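Local coordinates for protein rutinosidase (Aspergillus niger, PDB 6I1A) that is a secreted family 5 glycoside hydrolase, a rutinosidase that probably also releases glucose from the non-reducing ends of beta-1,3-glucans, at residues Asn144-Trp155 and Asn193-Met202; Phe205-Ala216 and Ser244-Glu252. All blocks are in the same frame, centred on the assembly; numbering follows the deposited sequence.

Overall arrangement
The two contacts follow one another along the chain. Strand 131-136 leads into loop 144-155. Helix 161-179 and strand 187-190 come next, and then the chain returns as 193-202. Contact 1 closes this first loop. Segment 205-216 starts three residues later and runs into helix 213-233. After strand 239-241 the chain reaches 244-252, and contact 2 closes the second loop. The loops neither nest nor cross. The centres of contacts 1 and 2 lie about 14 Å apart, and the contacts touch: D197 probably hydrogen-bonds T212, and P195 O probably accepts from S244. Together they join the loops that follow three successive strands of the TIM barrel.

Contact 1: Asn144-Trp155 and Asn193-Met202; sequences NGLTIGEATGHW and NEPADNNTNM. With NAG (2-acetamido-2-deoxy-beta-D-glucopyranose), chain F; EDO (1,2-ethanediol), chain I; EDO (1,2-ethanediol), chain O; EDO (1,2-ethanediol), chain K.
The indole of W155 and the side chain of N144 bury the most surface here, and N199 links them. W155 NE1 donates to N199 OD1 at 2.9 Å. The oxygen lies close to the indole plane, while the amide is turned 74° from it. The other branch of the same amide faces N144: N199 ND2 donates to N144 O at 2.8 Å, nearly straight at 174°. Both amide atoms are thus used, which fixes the rotation of the group. N199 reaches this spot with CG between its own N and carbonyl carbon (chi1 63°). The W155 ring also turns an edge to A196 O. One of its faces lies against G145 CA.

N144 ND2 donates to E194 O at 3.0 Å, from above the carbonyl plane. N144 OD1 accepts from L146 N, an Asx turn. The CA of N144 points at A196 O in a CA-H...O contact of 3.3 Å. At the apolar end, L146 CD2 and M202 CE meet tip to tip at 3.8 Å. I148 CD1 lies near E194 OE1. The sequence N193-E194-P195 matches the Asn-Glu-Pro motif after the fourth barrel strand, where family 5 glycosidases carry their acid/base glutamate.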
loop_
_atom_site.group_PDB
_atom_site.type_symbol
_atom_site.label_atom_id
_atom_site.label_comp_id
_atom_site.label_asym_id
_atom_site.label_seq_id
_atom_site.Cartn_x
_atom_site.Cartn_y
_atom_site.Cartn_z
ATOM N N ASN A 144 13.026 -12.284 -10.725
ATOM C CA ASN A 144 12.562 -11.715 -9.440
ATOM C C ASN A 144 13.247 -12.327 -8.224
ATOM O O ASN A 144 12.766 -12.127 -7.089
ATOM C CB ASN A 144 11.049 -11.890 -9.284
ATOM C CG ASN A 144 10.611 -13.307 -9.557
ATOM O OD1 ASN A 144 11.322 -14.269 -9.267
ATOM N ND2 ASN A 144 9.374 -13.458 -10.053
ATOM N N GLY A 145 14.364 -13.037 -8.376
ATOM C CA GLY A 145 15.056 -13.613 -7.204
ATOM C C GLY A 145 14.281 -14.717 -6.533
ATOM O O GLY A 145 14.686 -15.150 -5.450
ATOM N N LEU A 146 13.181 -15.205 -7.072
ATOM C CA LEU A 146 12.331 -16.213 -6.451
ATOM C C LEU A 146 12.343 -17.468 -7.315
ATOM O O LEU A 146 12.645 -17.374 -8.546
ATOM C CB LEU A 146 10.885 -15.740 -6.292
ATOM C CG LEU A 146 10.735 -14.512 -5.400
ATOM C CD1 LEU A 146 9.357 -13.934 -5.575
ATOM C CD2 LEU A 146 11.044 -14.830 -3.914
ATOM N N THR A 147 11.908 -18.603 -6.742
ATOM C CA THR A 147 11.844 -19.855 -7.544
ATOM C C THR A 147 11.002 -19.648 -8.808
ATOM O O THR A 147 11.361 -20.173 -9.899
ATOM C CB THR A 147 11.231 -21.007 -6.707
ATOM O OG1 THR A 147 11.223 -22.206 -7.496
ATOM C CG2 THR A 147 9.862 -20.692 -6.159
ATOM N N ILE A 148 9.924 -18.890 -8.717
ATOM C CA ILE A 148 8.980 -18.753 -9.830
ATOM C C ILE A 148 9.664 -18.022 -11.009
ATOM O O ILE A 148 9.272 -18.286 -12.160
ATOM C CB ILE A 148 7.694 -18.054 -9.420
ATOM C CG1 ILE A 148 7.943 -16.732 -8.719
ATOM C CG2 ILE A 148 6.883 -18.998 -8.525
ATOM C CD1 ILE A 148 6.699 -15.830 -8.594
ATOM N N GLY A 149 10.660 -17.165 -10.770
ATOM C CA GLY A 149 11.303 -16.365 -11.803
ATOM C C GLY A 149 12.424 -17.130 -12.503
ATOM O O GLY A 149 12.871 -16.626 -13.568
ATOM N N GLU A 150 12.924 -18.196 -11.890
ATOM C CA GLU A 150 13.951 -19.151 -12.407
ATOM C C GLU A 150 14.476 -19.925 -11.187
ATOM O O GLU A 150 14.592 -21.155 -11.240
ATOM C CB GLU A 150 15.162 -18.483 -13.069
ATOM C CG GLU A 150 16.247 -19.524 -13.416
ATOM C CD GLU A 150 17.396 -18.920 -14.189
ATOM O OE1 GLU A 150 18.224 -18.156 -13.659
ATOM O OE2 GLU A 150 17.450 -19.203 -15.425
ATOM N N ALA A 151 14.918 -19.218 -10.159
ATOM C CA ALA A 151 15.546 -19.796 -8.950
ATOM C C ALA A 151 15.697 -18.727 -7.880
ATOM O O ALA A 151 15.841 -17.523 -8.173
ATOM C CB ALA A 151 16.905 -20.367 -9.271
ATOM N N THR A 152 15.731 -19.214 -6.625
ATOM C CA THR A 152 16.002 -18.322 -5.492
ATOM C C THR A 152 17.290 -17.568 -5.691
ATOM O O THR A 152 18.341 -18.214 -6.007
ATOM C CB THR A 152 16.003 -19.104 -4.177
ATOM O OG1 THR A 152 14.794 -19.809 -4.072
ATOM C CG2 THR A 152 16.175 -18.170 -2.991
ATOM N N GLY A 153 17.313 -16.259 -5.541
ATOM C CA GLY A 153 18.517 -15.447 -5.636
ATOM C C GLY A 153 18.924 -15.100 -7.055
ATOM O O GLY A 153 19.941 -14.403 -7.188
ATOM N N HIS A 154 18.130 -15.411 -8.095
ATOM C CA HIS A 154 18.483 -15.100 -9.498
ATOM C C HIS A 154 17.733 -13.869 -9.996
ATOM O O HIS A 154 16.505 -13.946 -10.170
ATOM C CB HIS A 154 18.223 -16.268 -10.439
ATOM C CG HIS A 154 19.060 -17.485 -10.228
ATOM N ND1 HIS A 154 19.221 -18.417 -11.262
ATOM C CD2 HIS A 154 19.739 -17.959 -9.170
ATOM C CE1 HIS A 154 19.928 -19.423 -10.781
ATOM N NE2 HIS A 154 20.308 -19.194 -9.528
ATOM N N TRP A 155 18.463 -12.810 -10.251
ATOM C CA TRP A 155 17.965 -11.565 -10.894
ATOM C C TRP A 155 18.774 -11.216 -12.141
ATOM O O TRP A 155 18.724 -10.110 -12.600
ATOM C CB TRP A 155 17.987 -10.401 -9.907
ATOM C CG TRP A 155 16.992 -10.354 -8.790
ATOM C CD1 TRP A 155 15.759 -9.764 -8.866
ATOM C CD2 TRP A 155 17.182 -10.792 -7.440
ATOM N NE1 TRP A 155 15.181 -9.796 -7.637
ATOM C CE2 TRP A 155 16.015 -10.416 -6.741
ATOM C CE3 TRP A 155 18.212 -11.438 -6.744
ATOM C CZ2 TRP A 155 15.822 -10.654 -5.373
ATOM C CZ3 TRP A 155 18.039 -11.645 -5.396
ATOM C CH2 TRP A 155 16.860 -11.274 -4.721
ATOM N N ASN A 193 6.216 -12.979 -15.862
ATOM C CA ASN A 193 5.402 -13.063 -14.626
ATOM C C ASN A 193 6.158 -12.434 -13.482
ATOM O O ASN A 193 7.296 -12.847 -13.180
ATOM C CB ASN A 193 5.109 -14.516 -14.311
ATOM C CG ASN A 193 4.250 -14.631 -13.071
ATOM O OD1 ASN A 193 3.047 -14.399 -13.146
ATOM N ND2 ASN A 193 4.865 -14.988 -11.935
ATOM N N GLU A 194 5.589 -11.404 -12.843
ATOM C CA GLU A 194 6.089 -10.779 -11.610
ATOM C C GLU A 194 7.585 -10.455 -11.684
ATOM O O GLU A 194 8.346 -10.783 -10.765
ATOM C CB GLU A 194 5.721 -11.626 -10.392
ATOM C CG GLU A 194 4.246 -11.758 -10.181
ATOM C CD GLU A 194 3.884 -12.584 -8.950
ATOM O OE1 GLU A 194 4.754 -12.968 -8.145
ATOM O OE2 GLU A 194 2.614 -12.714 -8.705
ATOM N N PRO A 195 8.023 -9.690 -12.710
ATOM C CA PRO A 195 9.398 -9.201 -12.690
ATOM C C PRO A 195 9.583 -8.246 -11.510
ATOM O O PRO A 195 8.708 -7.400 -11.228
ATOM C CB PRO A 195 9.530 -8.475 -14.051
ATOM C CG PRO A 195 8.103 -8.047 -14.369
ATOM C CD PRO A 195 7.242 -9.153 -13.825
ATOM N N ALA A 196 10.722 -8.318 -10.834
ATOM C CA ALA A 196 11.019 -7.477 -9.659
ATOM C C ALA A 196 12.523 -7.399 -9.491
ATOM O O ALA A 196 13.147 -8.448 -9.416
ATOM C CB ALA A 196 10.337 -8.034 -8.456
ATOM N N ASP A 197 13.044 -6.170 -9.424
ATOM C CA ASP A 197 14.484 -5.941 -9.245
ATOM C C ASP A 197 14.789 -5.329 -7.900
ATOM O O ASP A 197 16.001 -4.992 -7.665
ATOM C CB ASP A 197 15.092 -5.074 -10.346
ATOM C CG ASP A 197 14.598 -3.667 -10.313
ATOM O OD1 ASP A 197 13.526 -3.436 -9.754
ATOM O OD2 ASP A 197 15.275 -2.769 -10.889
ATOM N N ASN A 198 13.811 -5.093 -7.019
ATOM C CA ASN A 198 14.066 -4.348 -5.753
ATOM C C ASN A 198 13.494 -5.106 -4.575
ATOM O O ASN A 198 13.181 -4.454 -3.532
ATOM C CB ASN A 198 13.520 -2.952 -5.812
ATOM C CG ASN A 198 14.043 -2.086 -4.697
ATOM O OD1 ASN A 198 15.219 -2.177 -4.340
ATOM N ND2 ASN A 198 13.146 -1.265 -4.110
ATOM N N ASN A 199 13.421 -6.423 -4.626
ATOM C CA ASN A 199 12.786 -7.260 -3.585
ATOM C C ASN A 199 13.807 -8.075 -2.779
ATOM O O ASN A 199 13.421 -9.116 -2.222
ATOM C CB ASN A 199 11.689 -8.127 -4.196
ATOM C CG ASN A 199 12.219 -9.107 -5.229
ATOM O OD1 ASN A 199 12.959 -8.667 -6.105
ATOM N ND2 ASN A 199 11.825 -10.352 -5.115
ATOM N N THR A 200 15.018 -7.567 -2.584
ATOM C CA THR A 200 15.941 -8.272 -1.659
ATOM C C THR A 200 15.354 -8.253 -0.248
ATOM O O THR A 200 15.491 -9.272 0.439
ATOM C CB THR A 200 17.337 -7.691 -1.665
ATOM O OG1 THR A 200 17.256 -6.330 -1.305
ATOM C CG2 THR A 200 17.967 -7.754 -3.026
ATOM N N ASN A 201 14.619 -7.202 0.104
ATOM C CA ASN A 201 13.775 -7.210 1.323
ATOM C C ASN A 201 12.350 -7.468 0.831
ATOM O O ASN A 201 11.794 -6.637 0.087
ATOM C CB ASN A 201 13.907 -5.888 2.084
ATOM C CG ASN A 201 13.166 -5.967 3.395
ATOM O OD1 ASN A 201 12.154 -6.659 3.535
ATOM N ND2 ASN A 201 13.638 -5.188 4.358
ATOM N N MET A 202 11.836 -8.648 1.115
ATOM C CA MET A 202 10.541 -9.081 0.564
ATOM C C MET A 202 9.348 -8.311 1.133
ATOM O O MET A 202 8.215 -8.503 0.633
ATOM C CB MET A 202 10.345 -10.594 0.728
ATOM C CG MET A 202 11.204 -11.363 -0.305
ATOM S SD MET A 202 10.481 -11.252 -1.980
ATOM C CE MET A 202 9.050 -12.326 -1.847
HETATM C C1 NAG F . 13.575 -0.436 -2.991
HETATM C C2 NAG F . 12.948 0.965 -3.059
HETATM C C3 NAG F . 13.299 1.704 -1.718
HETATM C C4 NAG F . 12.858 0.895 -0.523
HETATM C C5 NAG F . 13.543 -0.453 -0.563
HETATM C C6 NAG F . 13.147 -1.330 0.587
HETATM C C7 NAG F . 12.681 1.937 -5.274
HETATM C C8 NAG F . 13.320 2.803 -6.342
HETATM N N2 NAG F . 13.419 1.689 -4.215
HETATM O O3 NAG F . 12.558 2.950 -1.711
HETATM O O4 NAG F . 13.363 1.559 0.680
HETATM O O5 NAG F . 13.130 -1.094 -1.814
HETATM O O6 NAG F . 13.958 -2.502 0.684
HETATM O O7 NAG F . 11.554 1.443 -5.434
HETATM C C1 EDO I . 11.469 -19.053 -2.914
HETATM O O1 EDO I . 12.278 -18.616 -3.965
HETATM C C2 EDO I . 11.805 -18.335 -1.707
HETATM O O2 EDO I . 13.087 -18.681 -1.188
HETATM C C1 EDO O . 14.780 -14.096 -2.467
HETATM O O1 EDO O . 14.649 -14.344 -1.064
HETATM C C2 EDO O . 14.167 -12.769 -2.711
HETATM O O2 EDO O . 14.626 -11.739 -1.843
HETATM C C1 EDO K . 3.675 -14.217 -5.138
HETATM O O1 EDO K . 4.163 -14.709 -6.353
HETATM C C2 EDO K . 2.263 -13.772 -5.299
HETATM O O2 EDO K . 2.125 -12.534 -6.053
HETATM O O HOH W 1 7.873 -15.291 -11.904
#

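Contact 2: Phe205-Ala216 and Ser244-Glu252. With NAG (2-acetamido-2-deoxy-beta-D-glucopyranose), chain F; EDO (1,2-ethanediol), chain H; EDO (1,2-ethanediol), chain P.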
loop_
_atom_site.group_PDB
_atom_site.type_symbol
_atom_site.label_atom_id
_atom_site.label_comp_id
_atom_site.label_asym_id
_atom_site.label_seq_id
_atom_site.Cartn_x
_atom_site.Cartn_y
_atom_site.Cartn_z
ATOM N N PHE A 205 7.640 -6.888 -1.765
ATOM C CA PHE A 205 7.029 -7.738 -2.824
ATOM C C PHE A 205 5.518 -7.526 -2.761
ATOM O O PHE A 205 4.941 -7.277 -1.690
ATOM C CB PHE A 205 7.414 -9.211 -2.653
ATOM C CG PHE A 205 7.332 -9.988 -3.960
ATOM C CD1 PHE A 205 8.198 -9.736 -4.993
ATOM C CD2 PHE A 205 6.326 -10.915 -4.158
ATOM C CE1 PHE A 205 8.082 -10.401 -6.203
ATOM C CE2 PHE A 205 6.223 -11.601 -5.359
ATOM C CZ PHE A 205 7.130 -11.372 -6.352
ATOM N N GLY A 206 4.847 -7.603 -3.920
ATOM C CA GLY A 206 3.441 -7.272 -3.993
ATOM C C GLY A 206 3.085 -5.809 -4.094
ATOM O O GLY A 206 1.881 -5.515 -4.069
ATOM N N THR A 207 4.083 -4.931 -4.115
ATOM C CA THR A 207 3.857 -3.492 -4.134
ATOM C C THR A 207 4.620 -2.858 -5.299
ATOM O O THR A 207 5.585 -3.472 -5.844
ATOM C CB THR A 207 4.343 -2.809 -2.863
ATOM O OG1 THR A 207 5.738 -2.572 -2.857
ATOM C CG2 THR A 207 3.943 -3.554 -1.604
ATOM N N PRO A 208 4.333 -1.602 -5.621
ATOM C CA PRO A 208 5.092 -0.914 -6.677
ATOM C C PRO A 208 6.585 -0.787 -6.372
ATOM O O PRO A 208 7.355 -0.578 -7.313
ATOM C CB PRO A 208 4.425 0.462 -6.734
ATOM C CG PRO A 208 2.966 0.130 -6.392
ATOM C CD PRO A 208 3.091 -0.858 -5.272
ATOM N N LEU A 209 6.988 -0.862 -5.131
ATOM C CA LEU A 209 8.411 -0.679 -4.790
ATOM C C LEU A 209 9.219 -1.934 -5.127
ATOM O O LEU A 209 10.448 -1.893 -4.998
ATOM C CB LEU A 209 8.559 -0.376 -3.301
ATOM C CG LEU A 209 7.907 0.937 -2.846
ATOM C CD1 LEU A 209 8.287 1.196 -1.399
ATOM C CD2 LEU A 209 8.236 2.107 -3.786
ATOM N N ALA A 210 8.573 -3.016 -5.595
ATOM C CA ALA A 210 9.329 -4.232 -5.971
ATOM C C ALA A 210 10.047 -4.027 -7.302
ATOM O O ALA A 210 10.981 -4.809 -7.576
ATOM C CB ALA A 210 8.379 -5.369 -6.086
ATOM N N LEU A 211 9.712 -3.036 -8.081
ATOM C CA LEU A 211 10.313 -2.791 -9.424
ATOM C C LEU A 211 10.705 -1.330 -9.534
ATOM O O LEU A 211 9.809 -0.454 -9.420
ATOM C CB LEU A 211 9.326 -3.248 -10.503
ATOM C CG LEU A 211 9.813 -3.125 -11.967
ATOM C CD1 LEU A 211 10.962 -4.125 -12.244
ATOM C CD2 LEU A 211 8.669 -3.351 -12.940
ATOM N N THR A 212 11.986 -1.077 -9.726
ATOM C CA THR A 212 12.500 0.302 -9.921
ATOM C C THR A 212 12.190 0.808 -11.330
ATOM O O THR A 212 11.847 0.040 -12.220
ATOM C CB THR A 212 14.002 0.425 -9.667
ATOM O OG1 THR A 212 14.697 -0.204 -10.759
ATOM C CG2 THR A 212 14.407 -0.226 -8.371
ATOM N N ASP A 213 12.285 2.132 -11.546
ATOM C CA ASP A 213 12.121 2.678 -12.900
ATOM C C ASP A 213 13.166 2.096 -13.851
ATOM O O ASP A 213 12.836 1.817 -15.020
ATOM C CB ASP A 213 12.216 4.214 -12.880
ATOM C CG ASP A 213 10.913 4.936 -12.506
ATOM O OD1 ASP A 213 9.749 4.362 -12.571
ATOM O OD2 ASP A 213 11.044 6.117 -12.144
ATOM N N HIS A 214 14.388 1.872 -13.387
ATOM C CA HIS A 214 15.445 1.269 -14.219
ATOM C C HIS A 214 15.011 -0.156 -14.635
ATOM O O HIS A 214 15.132 -0.522 -15.807
ATOM C CB HIS A 214 16.721 1.241 -13.383
ATOM C CG HIS A 214 17.977 0.882 -14.069
ATOM N ND1 HIS A 214 18.750 -0.213 -13.664
ATOM C CD2 HIS A 214 18.651 1.485 -15.077
ATOM C CE1 HIS A 214 19.841 -0.269 -14.417
ATOM N NE2 HIS A 214 19.782 0.729 -15.328
ATOM N N GLY A 215 14.590 -0.978 -13.671
ATOM C CA GLY A 215 14.115 -2.318 -14.012
ATOM C C GLY A 215 12.906 -2.264 -14.896
ATOM O O GLY A 215 12.796 -3.081 -15.809
ATOM N N ALA A 216 11.982 -1.344 -14.641
ATOM C CA ALA A 216 10.774 -1.205 -15.460
ATOM C C ALA A 216 11.111 -0.856 -16.906
ATOM O O ALA A 216 10.438 -1.353 -17.852
ATOM C CB ALA A 216 9.882 -0.163 -14.890
ATOM N N SER A 244 4.305 -6.494 -13.133
ATOM C CA SER A 244 4.737 -6.548 -11.722
ATOM C C SER A 244 3.537 -6.119 -10.869
ATOM O O SER A 244 2.401 -6.483 -11.152
ATOM C CB SER A 244 6.006 -5.736 -11.514
ATOM O OG SER A 244 6.621 -6.008 -10.260
ATOM N N PHE A 245 3.778 -5.300 -9.856
ATOM C CA PHE A 245 2.742 -4.811 -8.925
ATOM C C PHE A 245 2.614 -3.324 -9.085
ATOM O O PHE A 245 2.067 -2.679 -8.184
ATOM C CB PHE A 245 3.065 -5.246 -7.495
ATOM C CG PHE A 245 3.319 -6.723 -7.365
ATOM C CD1 PHE A 245 2.252 -7.626 -7.387
ATOM C CD2 PHE A 245 4.602 -7.200 -7.305
ATOM C CE1 PHE A 245 2.526 -8.999 -7.312
ATOM C CE2 PHE A 245 4.874 -8.545 -7.236
ATOM C CZ PHE A 245 3.845 -9.437 -7.246
ATOM N N LYS A 246 3.011 -2.757 -10.223
ATOM C CA LYS A 246 2.686 -1.356 -10.561
ATOM C C LYS A 246 1.196 -1.269 -10.860
ATOM O O LYS A 246 0.568 -2.253 -11.387
ATOM C CB LYS A 246 3.437 -0.931 -11.830
ATOM C CG LYS A 246 4.899 -1.045 -11.708
ATOM C CD LYS A 246 5.484 -0.223 -10.649
ATOM C CE LYS A 246 6.881 0.281 -10.888
ATOM N NZ LYS A 246 7.333 1.086 -9.709
ATOM N N TYR A 247 0.605 -0.139 -10.582
ATOM C CA TYR A 247 -0.778 0.094 -11.075
ATOM C C TYR A 247 -0.761 0.068 -12.596
ATOM O O TYR A 247 0.216 0.491 -13.199
ATOM C CB TYR A 247 -1.234 1.400 -10.465
ATOM C CG TYR A 247 -1.209 1.275 -8.958
ATOM C CD1 TYR A 247 -1.249 0.011 -8.337
ATOM C CD2 TYR A 247 -0.866 2.338 -8.189
ATOM C CE1 TYR A 247 -1.102 -0.130 -6.954
ATOM C CE2 TYR A 247 -0.781 2.229 -6.810
ATOM C CZ TYR A 247 -0.904 1.008 -6.183
ATOM O OH TYR A 247 -0.701 0.951 -4.821
ATOM N N PRO A 248 -1.806 -0.477 -13.281
ATOM C CA PRO A 248 -1.832 -0.481 -14.733
ATOM C C PRO A 248 -1.574 0.911 -15.292
ATOM O O PRO A 248 -0.953 1.020 -16.349
ATOM C CB PRO A 248 -3.243 -1.007 -15.079
ATOM C CG PRO A 248 -3.596 -1.882 -13.875
ATOM C CD PRO A 248 -2.968 -1.187 -12.705
ATOM N N GLN A 249 -2.080 1.968 -14.629
ATOM C CA GLN A 249 -1.875 3.362 -15.034
ATOM C C GLN A 249 -0.401 3.670 -15.282
ATOM O O GLN A 249 -0.053 4.520 -16.104
ATOM C CB GLN A 249 -2.396 4.326 -13.942
ATOM C CG GLN A 249 -3.751 3.963 -13.296
ATOM C CD GLN A 249 -3.881 2.892 -12.238
ATOM O OE1 GLN A 249 -4.162 1.730 -12.510
ATOM N NE2 GLN A 249 -4.017 3.265 -10.955
ATOM N N TYR A 250 0.519 3.011 -14.551
ATOM C CA TYR A 250 1.959 3.229 -14.688
ATOM C C TYR A 250 2.405 2.923 -16.096
ATOM O O TYR A 250 3.357 3.571 -16.598
ATOM C CB TYR A 250 2.738 2.366 -13.691
ATOM C CG TYR A 250 4.229 2.458 -13.755
ATOM C CD1 TYR A 250 4.920 3.365 -12.988
ATOM C CD2 TYR A 250 4.994 1.557 -14.510
ATOM C CE1 TYR A 250 6.298 3.453 -13.046
ATOM C CE2 TYR A 250 6.357 1.598 -14.528
ATOM C CZ TYR A 250 7.018 2.581 -13.839
ATOM O OH TYR A 250 8.364 2.569 -13.877
ATOM N N TRP A 251 1.828 1.885 -16.710
ATOM C CA TRP A 251 2.300 1.382 -18.012
ATOM C C TRP A 251 1.451 1.899 -19.182
ATOM O O TRP A 251 1.844 1.743 -20.315
ATOM C CB TRP A 251 2.244 -0.162 -18.046
ATOM C CG TRP A 251 2.999 -0.865 -16.964
ATOM C CD1 TRP A 251 2.500 -1.494 -15.866
ATOM C CD2 TRP A 251 4.405 -1.150 -16.967
ATOM N NE1 TRP A 251 3.519 -2.085 -15.145
ATOM C CE2 TRP A 251 4.690 -1.908 -15.816
ATOM C CE3 TRP A 251 5.444 -0.750 -17.821
ATOM C CZ2 TRP A 251 5.977 -2.329 -15.514
ATOM C CZ3 TRP A 251 6.711 -1.189 -17.512
ATOM C CH2 TRP A 251 6.977 -1.961 -16.388
ATOM N N GLU A 252 0.265 2.411 -18.901
ATOM C CA GLU A 252 -0.729 2.806 -19.960
ATOM C C GLU A 252 -0.141 3.718 -21.045
ATOM O O GLU A 252 -0.472 3.453 -22.245
ATOM C CB GLU A 252 -1.920 3.539 -19.313
ATOM C CG GLU A 252 -2.892 2.572 -18.746
ATOM C CD GLU A 252 -4.077 3.260 -18.085
ATOM O OE1 GLU A 252 -4.214 4.473 -18.241
ATOM O OE2 GLU A 252 -4.865 2.543 -17.493
HETATM C C1 NAG F . 13.575 -0.436 -2.991
HETATM C C2 NAG F . 12.948 0.965 -3.059
HETATM C C3 NAG F . 13.299 1.704 -1.718
HETATM C C4 NAG F . 12.858 0.895 -0.523
HETATM C C5 NAG F . 13.543 -0.453 -0.563
HETATM C C6 NAG F . 13.147 -1.330 0.587
HETATM C C7 NAG F . 12.681 1.937 -5.274
HETATM C C8 NAG F . 13.320 2.803 -6.342
HETATM N N2 NAG F . 13.419 1.689 -4.215
HETATM O O3 NAG F . 12.558 2.950 -1.711
HETATM O O4 NAG F . 13.363 1.559 0.680
HETATM O O5 NAG F . 13.130 -1.094 -1.814
HETATM O O6 NAG F . 13.958 -2.502 0.684
HETATM O O7 NAG F . 11.554 1.443 -5.434
HETATM C C1 EDO H . -0.217 -3.631 -14.452
HETATM O O1 EDO H . 0.857 -3.024 -13.800
HETATM C C2 EDO H . -0.331 -5.013 -13.960
HETATM O O2 EDO H . -0.168 -5.896 -14.958
HETATM C C1 EDO P . -4.396 4.604 -7.303
HETATM O O1 EDO P . -5.514 4.429 -8.211
HETATM C C2 EDO P . -3.442 5.576 -7.896
HETATM O O2 EDO P . -3.340 5.492 -9.324
HETATM O O HOH W 2 6.057 -3.681 -8.728
HETATM O O HOH W 3 8.945 3.326 -10.388
#
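Polar contacts centre on K246 and Y250. K246 NZ donates to P208 O and to L211 O, each at 2.9 Å. It meets the L211 carbonyl almost end-on, at a C=O...N angle of 163°. Bends at chi2 (-60°) and chi3 turn the chain so that its amine reaches both carbonyls. NZ also donates a bond to water 3 and forms a salt bridge with D274 of the second subunit, so this amine has a part in the subunit interface. Y250 OH donates to D213 OD1 at 2.6 Å, on the anti side of the carboxylate. The carboxylate and the phenol ring are nearly coplanar. Water 2 joins T207 O to F245 N.

Aromatic contacts lie at the other end. F245 turns its edge to the face of F205, a T-shaped pair with centroids 5.0 Å apart and planes at 73°. One face of F245 takes G206 CA, 3.4 Å from the ring centroid, in a CH-pi contact. P208 CG lies over a face of Y247, displaced toward the rim.

Apolar contacts fill in around W251. L211 CD2 sits at the indole edge, 3.9 Å from W251 CZ2, and also touches S244 CB. A216 CB packs 3.7 Å from W251 CH2 and against the rim of Y250. W251 NE1 is held by G243 O.

T212 OG1 accepts from G215 N and so N-caps helix 213-233. The contact thus fits the start of a barrel helix against the loop that leaves the next strand, as in the repeating beta-alpha units of a TIM barrel.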